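Local coordinates for protein putative alpha-galactosidase (Bacteroides fragilis, PDB 4NZJ) that probably hydrolyses terminal, non-reducing alpha-D-galactose residues from alpha-D-galactosides, as a member of glycoside hydrolase family 27, at residues 30-35 with 58-63; 226-231 with 257-262; 321-326 with 346-351. All coordinates share one frame; numbering follows the deposited sequence.

Interaction 1 (30-35 with 58-63); sequences IFYIPT and TGIISG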
loop_
_atom_site.group_PDB
_atom_site.type_symbol
_atom_site.label_atom_id
_atom_site.label_comp_id
_atom_site.label_asym_id
_atom_site.label_seq_id
_atom_site.Cartn_x
_atom_site.Cartn_y
_atom_site.Cartn_z
ATOM N N ILE A 30 -3.782 -14.271 8.432
ATOM C CA ILE A 30 -4.095 -13.286 9.473
ATOM C C ILE A 30 -4.728 -12.053 8.851
ATOM O O ILE A 30 -4.204 -11.497 7.897
ATOM C CB ILE A 30 -2.844 -12.860 10.275
ATOM C CG1 ILE A 30 -2.249 -14.076 10.995
ATOM C CG2 ILE A 30 -3.207 -11.774 11.286
ATOM C CD1 ILE A 30 -1.106 -13.771 11.935
ATOM N N PHE A 31 -5.874 -11.642 9.382
ATOM C CA PHE A 31 -6.517 -10.417 8.933
ATOM C C PHE A 31 -7.205 -9.715 10.089
ATOM O O PHE A 31 -8.161 -10.236 10.666
ATOM C CB PHE A 31 -7.547 -10.706 7.839
ATOM C CG PHE A 31 -8.190 -9.471 7.280
ATOM C CD1 PHE A 31 -7.453 -8.589 6.506
ATOM C CD2 PHE A 31 -9.531 -9.186 7.529
ATOM C CE1 PHE A 31 -8.041 -7.444 5.985
ATOM C CE2 PHE A 31 -10.124 -8.046 7.009
ATOM C CZ PHE A 31 -9.376 -7.175 6.235
ATOM N N TYR A 32 -6.705 -8.532 10.427
ATOM C CA TYR A 32 -7.400 -7.661 11.358
ATOM C C TYR A 32 -8.459 -6.900 10.573
ATOM O O TYR A 32 -8.172 -6.333 9.520
ATOM C CB TYR A 32 -6.437 -6.678 12.034
ATOM C CG TYR A 32 -7.133 -5.604 12.837
ATOM C CD1 TYR A 32 -7.645 -5.875 14.103
ATOM C CD2 TYR A 32 -7.304 -4.323 12.324
ATOM C CE1 TYR A 32 -8.291 -4.895 14.843
ATOM C CE2 TYR A 32 -7.943 -3.341 13.059
ATOM C CZ TYR A 32 -8.437 -3.634 14.318
ATOM O OH TYR A 32 -9.088 -2.675 15.060
ATOM N N ILE A 33 -9.678 -6.890 11.097
ATOM C CA ILE A 33 -10.791 -6.219 10.436
ATOM C C ILE A 33 -10.700 -4.718 10.728
ATOM O O ILE A 33 -10.993 -4.294 11.843
ATOM C CB ILE A 33 -12.145 -6.765 10.913
ATOM C CG1 ILE A 33 -12.236 -8.277 10.653
ATOM C CG2 ILE A 33 -13.286 -6.020 10.224
ATOM C CD1 ILE A 33 -13.311 -8.967 11.463
ATOM N N PRO A 34 -10.281 -3.907 9.736
ATOM C CA PRO A 34 -10.087 -2.492 10.035
ATOM C C PRO A 34 -11.426 -1.823 10.290
ATOM O O PRO A 34 -12.302 -1.848 9.428
ATOM C CB PRO A 34 -9.417 -1.942 8.763
ATOM C CG PRO A 34 -9.047 -3.139 7.941
ATOM C CD PRO A 34 -10.072 -4.169 8.303
ATOM N N THR A 35 -11.588 -1.254 11.480
ATOM C CA THR A 35 -12.898 -0.792 11.931
ATOM C C THR A 35 -12.822 0.546 12.658
ATOM O O THR A 35 -12.218 0.650 13.727
ATOM C CB THR A 35 -13.561 -1.831 12.864
ATOM O OG1 THR A 35 -13.375 -3.147 12.331
ATOM C CG2 THR A 35 -15.037 -1.564 13.006
ATOM N N THR A 58 -10.534 -8.940 19.689
ATOM C CA THR A 58 -9.423 -8.264 19.016
ATOM C C THR A 58 -9.689 -7.919 17.551
ATOM O O THR A 58 -8.941 -7.141 16.956
ATOM C CB THR A 58 -8.145 -9.111 19.065
ATOM O OG1 THR A 58 -8.316 -10.274 18.250
ATOM C CG2 THR A 58 -7.816 -9.521 20.498
ATOM N N GLY A 59 -10.721 -8.514 16.963
ATOM C CA GLY A 59 -11.052 -8.275 15.560
ATOM C C GLY A 59 -10.144 -8.981 14.566
ATOM O O GLY A 59 -10.149 -8.643 13.384
ATOM N N ILE A 60 -9.377 -9.970 15.028
ATOM C CA ILE A 60 -8.433 -10.676 14.164
ATOM C C ILE A 60 -8.973 -12.033 13.722
ATOM O O ILE A 60 -9.352 -12.862 14.550
ATOM C CB ILE A 60 -7.071 -10.872 14.854
ATOM C CG1 ILE A 60 -6.452 -9.507 15.185
ATOM C CG2 ILE A 60 -6.139 -11.698 13.967
ATOM C CD1 ILE A 60 -5.226 -9.579 16.071
ATOM N N ILE A 61 -9.010 -12.233 12.409
ATOM C CA ILE A 61 -9.298 -13.530 11.806
ATOM C C ILE A 61 -7.967 -14.235 11.593
ATOM O O ILE A 61 -7.064 -13.672 10.976
ATOM C CB ILE A 61 -9.978 -13.377 10.435
ATOM C CG1 ILE A 61 -11.303 -12.626 10.567
ATOM C CG2 ILE A 61 -10.179 -14.740 9.780
ATOM C CD1 ILE A 61 -11.920 -12.241 9.237
ATOM N N SER A 62 -7.841 -15.464 12.082
ATOM C CA SER A 62 -6.596 -16.208 11.904
ATOM C C SER A 62 -6.837 -17.691 11.706
ATOM O O SER A 62 -7.889 -18.217 12.068
ATOM C CB SER A 62 -5.668 -15.995 13.100
ATOM O OG SER A 62 -6.213 -16.557 14.272
ATOM N N GLY A 63 -5.846 -18.357 11.122
ATOM C CA GLY A 63 -5.895 -19.800 10.915
ATOM C C GLY A 63 -5.187 -20.204 9.638
ATOM O O GLY A 63 -4.250 -19.529 9.200
#

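Interaction 2 (226-231 with 257-262); sequences VDRVEA and GQREPW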
loop_
_atom_site.group_PDB
_atom_site.type_symbol
_atom_site.label_atom_id
_atom_site.label_comp_id
_atom_site.label_asym_id
_atom_site.label_seq_id
_atom_site.Cartn_x
_atom_site.Cartn_y
_atom_site.Cartn_z
ATOM N N VAL A 226 23.395 -5.052 -15.072
ATOM C CA VAL A 226 22.352 -4.245 -15.715
ATOM C C VAL A 226 21.471 -5.111 -16.624
ATOM O O VAL A 226 20.274 -4.852 -16.772
ATOM C CB VAL A 226 22.972 -3.073 -16.517
ATOM C CG1 VAL A 226 21.922 -2.335 -17.340
ATOM C CG2 VAL A 226 23.674 -2.103 -15.573
ATOM N N ASP A 227 22.075 -6.144 -17.204
ATOM C CA ASP A 227 21.441 -7.050 -18.167
ATOM C C ASP A 227 20.035 -7.499 -17.785
ATOM O O ASP A 227 19.816 -8.017 -16.692
ATOM C CB ASP A 227 22.330 -8.276 -18.358
ATOM C CG ASP A 227 23.712 -7.920 -18.883
ATOM O OD1 ASP A 227 23.803 -7.032 -19.757
ATOM O OD2 ASP A 227 24.702 -8.524 -18.421
ATOM N N ARG A 228 19.091 -7.312 -18.702
ATOM C CA ARG A 228 17.683 -7.540 -18.407
ATOM C C ARG A 228 17.338 -9.018 -18.241
ATOM O O ARG A 228 16.571 -9.361 -17.346
ATOM C CB ARG A 228 16.796 -6.917 -19.481
ATOM C CG ARG A 228 15.314 -7.179 -19.288
ATOM C CD ARG A 228 14.493 -6.159 -20.041
ATOM N NE ARG A 228 13.112 -6.580 -20.236
ATOM C CZ ARG A 228 12.185 -5.833 -20.825
ATOM N NH1 ARG A 228 12.479 -4.611 -21.260
ATOM N NH2 ARG A 228 10.955 -6.306 -20.978
ATOM N N VAL A 229 17.876 -9.889 -19.093
ATOM C CA VAL A 229 17.578 -11.324 -18.955
ATOM C C VAL A 229 18.108 -11.825 -17.610
ATOM O O VAL A 229 17.434 -12.585 -16.919
ATOM C CB VAL A 229 18.145 -12.180 -20.101
ATOM C CG1 VAL A 229 17.851 -13.661 -19.866
ATOM C CG2 VAL A 229 17.573 -11.725 -21.436
ATOM N N GLU A 230 19.299 -11.367 -17.227
ATOM C CA GLU A 230 19.873 -11.726 -15.929
ATOM C C GLU A 230 18.993 -11.240 -14.783
ATOM O O GLU A 230 18.702 -12.000 -13.865
ATOM C CB GLU A 230 21.290 -11.163 -15.781
ATOM C CG GLU A 230 21.992 -11.537 -14.480
ATOM C CD GLU A 230 22.263 -13.027 -14.329
ATOM O OE1 GLU A 230 22.321 -13.754 -15.352
ATOM O OE2 GLU A 230 22.439 -13.476 -13.174
ATOM N N ALA A 231 18.570 -9.981 -14.833
ATOM C CA ALA A 231 17.685 -9.448 -13.801
ATOM C C ALA A 231 16.436 -10.307 -13.676
ATOM O O ALA A 231 16.070 -10.728 -12.583
ATOM C CB ALA A 231 17.307 -8.006 -14.102
ATOM N N GLY A 257 12.721 0.507 -12.083
ATOM C CA GLY A 257 12.043 0.699 -13.357
ATOM C C GLY A 257 12.942 0.705 -14.576
ATOM O O GLY A 257 12.509 1.107 -15.651
ATOM N N GLN A 258 14.179 0.249 -14.436
ATOM C CA GLN A 258 15.155 0.402 -15.506
ATOM C C GLN A 258 14.982 -0.616 -16.635
ATOM O O GLN A 258 15.361 -0.339 -17.769
ATOM C CB GLN A 258 16.569 0.337 -14.938
ATOM C CG GLN A 258 16.818 1.441 -13.918
ATOM C CD GLN A 258 18.281 1.631 -13.597
ATOM O OE1 GLN A 258 19.082 0.718 -13.747
ATOM N NE2 GLN A 258 18.636 2.833 -13.159
ATOM N N ARG A 259 14.400 -1.772 -16.317
ATOM C CA ARG A 259 14.220 -2.850 -17.287
ATOM C C ARG A 259 12.743 -3.122 -17.625
ATOM O O ARG A 259 12.376 -4.252 -17.947
ATOM C CB ARG A 259 14.892 -4.123 -16.754
ATOM C CG ARG A 259 16.416 -4.076 -16.758
ATOM C CD ARG A 259 17.019 -4.753 -15.537
ATOM N NE ARG A 259 16.972 -3.859 -14.388
ATOM C CZ ARG A 259 17.976 -3.104 -13.948
ATOM N NH1 ARG A 259 19.174 -3.130 -14.524
ATOM N NH2 ARG A 259 17.776 -2.306 -12.906
ATOM N N GLU A 260 11.907 -2.091 -17.567
ATOM C CA GLU A 260 10.462 -2.234 -17.817
ATOM C C GLU A 260 9.848 -3.383 -17.005
ATOM O O GLU A 260 9.247 -4.297 -17.571
ATOM C CB GLU A 260 10.181 -2.479 -19.307
ATOM C CG GLU A 260 10.742 -1.458 -20.283
ATOM C CD GLU A 260 10.314 -1.755 -21.716
ATOM O OE1 GLU A 260 10.729 -2.789 -22.276
ATOM O OE2 GLU A 260 9.546 -0.957 -22.283
ATOM N N PRO A 261 9.992 -3.349 -15.674
ATOM C CA PRO A 261 9.466 -4.431 -14.829
ATOM C C PRO A 261 7.958 -4.642 -14.966
ATOM O O PRO A 261 7.452 -5.733 -14.693
ATOM C CB PRO A 261 9.816 -3.963 -13.412
ATOM C CG PRO A 261 9.883 -2.478 -13.533
ATOM C CD PRO A 261 10.533 -2.249 -14.858
ATOM N N TRP A 262 7.240 -3.601 -15.363
ATOM C CA TRP A 262 5.809 -3.739 -15.638
ATOM C C TRP A 262 5.503 -4.790 -16.712
ATOM O O TRP A 262 4.378 -5.294 -16.763
ATOM C CB TRP A 262 5.176 -2.394 -15.999
ATOM C CG TRP A 262 5.957 -1.557 -16.970
ATOM C CD1 TRP A 262 5.817 -1.524 -18.322
ATOM C CD2 TRP A 262 6.982 -0.608 -16.649
ATOM N NE1 TRP A 262 6.702 -0.624 -18.871
ATOM C CE2 TRP A 262 7.428 -0.050 -17.861
ATOM C CE3 TRP A 262 7.572 -0.183 -15.456
ATOM C CZ2 TRP A 262 8.433 0.921 -17.912
ATOM C CZ3 TRP A 262 8.570 0.774 -15.509
ATOM C CH2 TRP A 262 8.992 1.312 -16.729
#

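Interaction 3 (321-326 with 346-351); sequences LVVGID and SHFSLW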
loop_
_atom_site.group_PDB
_atom_site.type_symbol
_atom_site.label_atom_id
_atom_site.label_comp_id
_atom_site.label_asym_id
_atom_site.label_seq_id
_atom_site.Cartn_x
_atom_site.Cartn_y
_atom_site.Cartn_z
ATOM N N LEU A 321 4.991 6.909 0.353
ATOM C CA LEU A 321 4.281 8.123 0.689
ATOM C C LEU A 321 5.189 8.990 1.567
ATOM O O LEU A 321 5.620 8.559 2.635
ATOM C CB LEU A 321 2.989 7.818 1.441
ATOM C CG LEU A 321 1.883 7.149 0.628
ATOM C CD1 LEU A 321 0.809 6.610 1.555
ATOM C CD2 LEU A 321 1.298 8.117 -0.383
ATOM N N VAL A 322 5.477 10.205 1.112
ATOM C CA VAL A 322 6.277 11.168 1.859
ATOM C C VAL A 322 5.399 12.134 2.668
ATOM O O VAL A 322 5.903 13.077 3.260
ATOM C CB VAL A 322 7.214 11.966 0.921
ATOM C CG1 VAL A 322 8.200 11.022 0.248
ATOM C CG2 VAL A 322 6.427 12.742 -0.127
ATOM N N VAL A 323 4.092 11.873 2.688
ATOM C CA VAL A 323 3.124 12.677 3.433
ATOM C C VAL A 323 3.622 12.998 4.838
ATOM O O VAL A 323 3.898 12.099 5.627
ATOM C CB VAL A 323 1.758 11.952 3.541
ATOM C CG1 VAL A 323 0.781 12.766 4.377
ATOM C CG2 VAL A 323 1.191 11.675 2.156
ATOM N N GLY A 324 3.740 14.290 5.120
ATOM C CA GLY A 324 4.043 14.786 6.453
ATOM C C GLY A 324 5.508 14.802 6.852
ATOM O O GLY A 324 5.834 15.271 7.942
ATOM N N ILE A 325 6.401 14.322 5.988
ATOM C CA ILE A 325 7.823 14.263 6.353
ATOM C C ILE A 325 8.357 15.670 6.639
ATOM O O ILE A 325 9.212 15.837 7.514
ATOM C CB ILE A 325 8.670 13.474 5.321
ATOM C CG1 ILE A 325 8.272 11.998 5.361
ATOM C CG2 ILE A 325 10.161 13.611 5.630
ATOM C CD1 ILE A 325 8.941 11.108 4.332
ATOM N N ASP A 326 7.836 16.670 5.924
ATOM C CA ASP A 326 8.108 18.087 6.209
ATOM C C ASP A 326 9.593 18.435 6.188
ATOM O O ASP A 326 10.054 19.306 6.937
ATOM C CB ASP A 326 7.494 18.505 7.553
ATOM C CG ASP A 326 6.008 18.682 7.472
ATOM O OD1 ASP A 326 5.382 17.966 6.671
ATOM O OD2 ASP A 326 5.464 19.537 8.204
ATOM N N SER A 346 -2.464 15.994 -2.258
ATOM C CA SER A 346 -2.585 15.581 -3.660
ATOM C C SER A 346 -1.750 14.332 -3.959
ATOM O O SER A 346 -2.175 13.449 -4.694
ATOM C CB SER A 346 -2.180 16.726 -4.586
ATOM O OG SER A 346 -3.097 17.792 -4.452
ATOM N N HIS A 347 -0.553 14.284 -3.393
ATOM C CA HIS A 347 0.327 13.116 -3.461
ATOM C C HIS A 347 -0.403 11.867 -2.960
ATOM O O HIS A 347 -0.445 10.850 -3.643
ATOM C CB HIS A 347 1.596 13.443 -2.665
ATOM C CG HIS A 347 2.456 12.273 -2.299
ATOM N ND1 HIS A 347 2.849 11.305 -3.199
ATOM C CD2 HIS A 347 3.069 11.968 -1.132
ATOM C CE1 HIS A 347 3.630 10.432 -2.589
ATOM N NE2 HIS A 347 3.789 10.819 -1.340
ATOM N N PHE A 348 -1.042 11.964 -1.797
ATOM C CA PHE A 348 -1.810 10.836 -1.279
ATOM C C PHE A 348 -2.991 10.478 -2.200
ATOM O O PHE A 348 -3.209 9.305 -2.521
ATOM C CB PHE A 348 -2.299 11.119 0.145
ATOM C CG PHE A 348 -2.954 9.936 0.795
ATOM C CD1 PHE A 348 -2.192 8.880 1.275
ATOM C CD2 PHE A 348 -4.338 9.857 0.893
ATOM C CE1 PHE A 348 -2.792 7.776 1.858
ATOM C CE2 PHE A 348 -4.939 8.760 1.490
ATOM C CZ PHE A 348 -4.168 7.719 1.964
ATOM N N SER A 349 -3.737 11.500 -2.620
ATOM C CA SER A 349 -4.912 11.326 -3.485
ATOM C C SER A 349 -4.578 10.594 -4.773
ATOM O O SER A 349 -5.316 9.710 -5.199
ATOM C CB SER A 349 -5.532 12.680 -3.824
ATOM O OG SER A 349 -5.915 13.357 -2.644
ATOM N N LEU A 350 -3.464 10.964 -5.396
ATOM C CA LEU A 350 -3.094 10.372 -6.675
ATOM C C LEU A 350 -2.534 8.961 -6.504
ATOM O O LEU A 350 -2.807 8.092 -7.319
ATOM C CB LEU A 350 -2.133 11.295 -7.429
ATOM C CG LEU A 350 -2.836 12.575 -7.931
ATOM C CD1 LEU A 350 -1.829 13.612 -8.402
ATOM C CD2 LEU A 350 -3.853 12.257 -9.028
ATOM N N TRP A 351 -1.773 8.723 -5.438
ATOM C CA TRP A 351 -1.366 7.351 -5.097
ATOM C C TRP A 351 -2.621 6.475 -4.903
ATOM O O TRP A 351 -2.656 5.313 -5.316
ATOM C CB TRP A 351 -0.495 7.340 -3.837
ATOM C CG TRP A 351 1.012 7.360 -4.059
ATOM C CD1 TRP A 351 1.911 6.496 -3.512
ATOM C CD2 TRP A 351 1.780 8.276 -4.863
ATOM N NE1 TRP A 351 3.185 6.818 -3.899
ATOM C CE2 TRP A 351 3.138 7.897 -4.740
ATOM C CE3 TRP A 351 1.461 9.379 -5.671
ATOM C CZ2 TRP A 351 4.175 8.572 -5.403
ATOM C CZ3 TRP A 351 2.496 10.056 -6.322
ATOM C CH2 TRP A 351 3.835 9.644 -6.186
#

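Interaction 1 (30-35 with 58-63)
Ile-30 and Ile-60 run alongside each other in the same sense on one face of an antiparallel strand pair, with their CG2 methyls 4.0 Å apart. Ser-62, directly across from Ile-30 in a non-hydrogen-bonded pair, adds little. At Phe-31 the strands close into a hydrogen-bonded pair with Ile-61: Phe-31 N donates to Ile-61 O at 2.8 Å, and Ile-61 N returns the bond to Phe-31 O. Both side chains turn to the other face, where Ile-61 CD1 meets the edge of the phenyl ring. Tyr-32 comes back to the face of Ile-30. Its CG stands anti to the backbone N (chi1 171°), and the ring edge receives Ile-60 CG1, 4.0 Å from Tyr-32 CD1, as well as Thr-58 O, 3.2 Å from Tyr-32 CE1. Beyond the ring, its hydroxyl bonds to Asp-133. Ile-33 N then reaches Gly-59 O at 2.9 Å, adding a third backbone bond where the 58-63 segment enters its strand, and Ile-33 CD1 crosses to Ile-61 CD1 beside Leu-54 of the adjacent strand 52-55. Such two-faced antiparallel pairing, here between the two inner strands of a four-stranded sheet, is characteristic of the Ig-like beta-sandwich that forms the N-terminal domain.

Interaction 2 (226-231 with 257-262)
Arg-228 runs extended from CG to NE with CG anti to the backbone N (chi1 177°), while Arg-259 is bent at chi2 and chi3 (chi3 -80°); the two chains pass alongside in opposing senses. The bend carries Arg-259 CD to 3.6 Å from Ala-231 CB and brings Arg-259 NH1 within 3.0 Å of Val-226 O. This hydrogen bond lies in the guanidinium plane and meets the carbonyl at a C=O...N angle of 112°, well off its axis. Arg-228 passes the other way, its CD 3.9 Å from Arg-259 CB, and lays one guanidinium face over Arg-259 O; that oxygen is instead bonded by Trp-264. At the guanidinium edge, Arg-228 NH1 forms a salt bridge with Glu-260 OE1 at 2.7 Å, using the anti lone pair of the oxygen. The other carboxylate oxygen, OE2, pairs with Lys-263, so the acid joins two cations. Arg-259 NE is in turn held by a salt bridge to Glu-255, which would help balance its charge in a largely buried setting. The contact ties the N-terminal turn of helix 228-243 to the loop after strand 250-254, two consecutive beta-alpha units at the C-terminal end of a TIM barrel's strands.

Interaction 3 (321-326 with 346-351)
The His-347 imidazole is enclosed by Leu-321 and Val-322 from the loop and by Trp-351 from its own helix. Leu-321 CD2 sits over one face, displaced from the ring centre, in a CH-pi contact 4.1 Å from the centroid. His-347 CG stands anti to the backbone N (chi1 164°), which sends the imidazole out toward the loop. At the edge, in the ring plane, Val-322 N donates a hydrogen bond to His-347 NE2 (3.0 Å, N-H...N angle 160°). NE2 therefore acts as an acceptor and carries no proton here, and the bond fixes the rotation of the imidazole. Val-322 CG2 also touches this nitrogen, 3.5 Å from His-347 NE2, in a side chain set roughly perpendicular to the histidine. Within the helix, His-347 CE1 lies over the centre of one face of the Trp-351 ring. Phe-348 offers an edge instead, and Leu-321 CD1 lies in its plane, 3.8 Å from Phe-348 CD1.

Leu-321 CD2 also comes within 3.6 Å of Trp-351 CD1. Val-323 fills in alongside, its CG2 meeting His-347 CD2 at 3.8 Å and Phe-348 CB at 4.1 Å. The indole nitrogen of Trp-351 bonds Asp-319 O, just ahead of the loop segment, adding a second polar link between loop and helix. All six touching residues are buried. Helix 296-303 packs on Val-322, His-347 and Trp-351, helix 369-375 on Val-323 and Phe-348, and helix 378-384 on Phe-348, while Leu-321 makes backbone hydrogen bonds to Leu-359 of barrel strand 358-360 and to Gly-361 just beyond it.

In the fold
The three contacts follow one another along the chain, each closing before the next opens. Interaction 1 belongs to the N-terminal Ig-like domain, whereas interactions 2 and 3 share the catalytic TIM barrel. Centre to centre, interaction 1 is about 37 Å from interaction 2 and about 27 Å from interaction 3, on the opposite side of the chain's centre from both. Interactions 2 and 3 are about 28 Å apart between centres, and their nearest atoms about 14 Å. In the barrel, 226-231 with 257-262 follows strands 216-220 and 250-254, while 321-326 with 346-351 spans the connection from strand 315-317 toward strand 358-360. The barrel contacts thus join loops to helices at separate places, while interaction 1 pairs strands within its own domain.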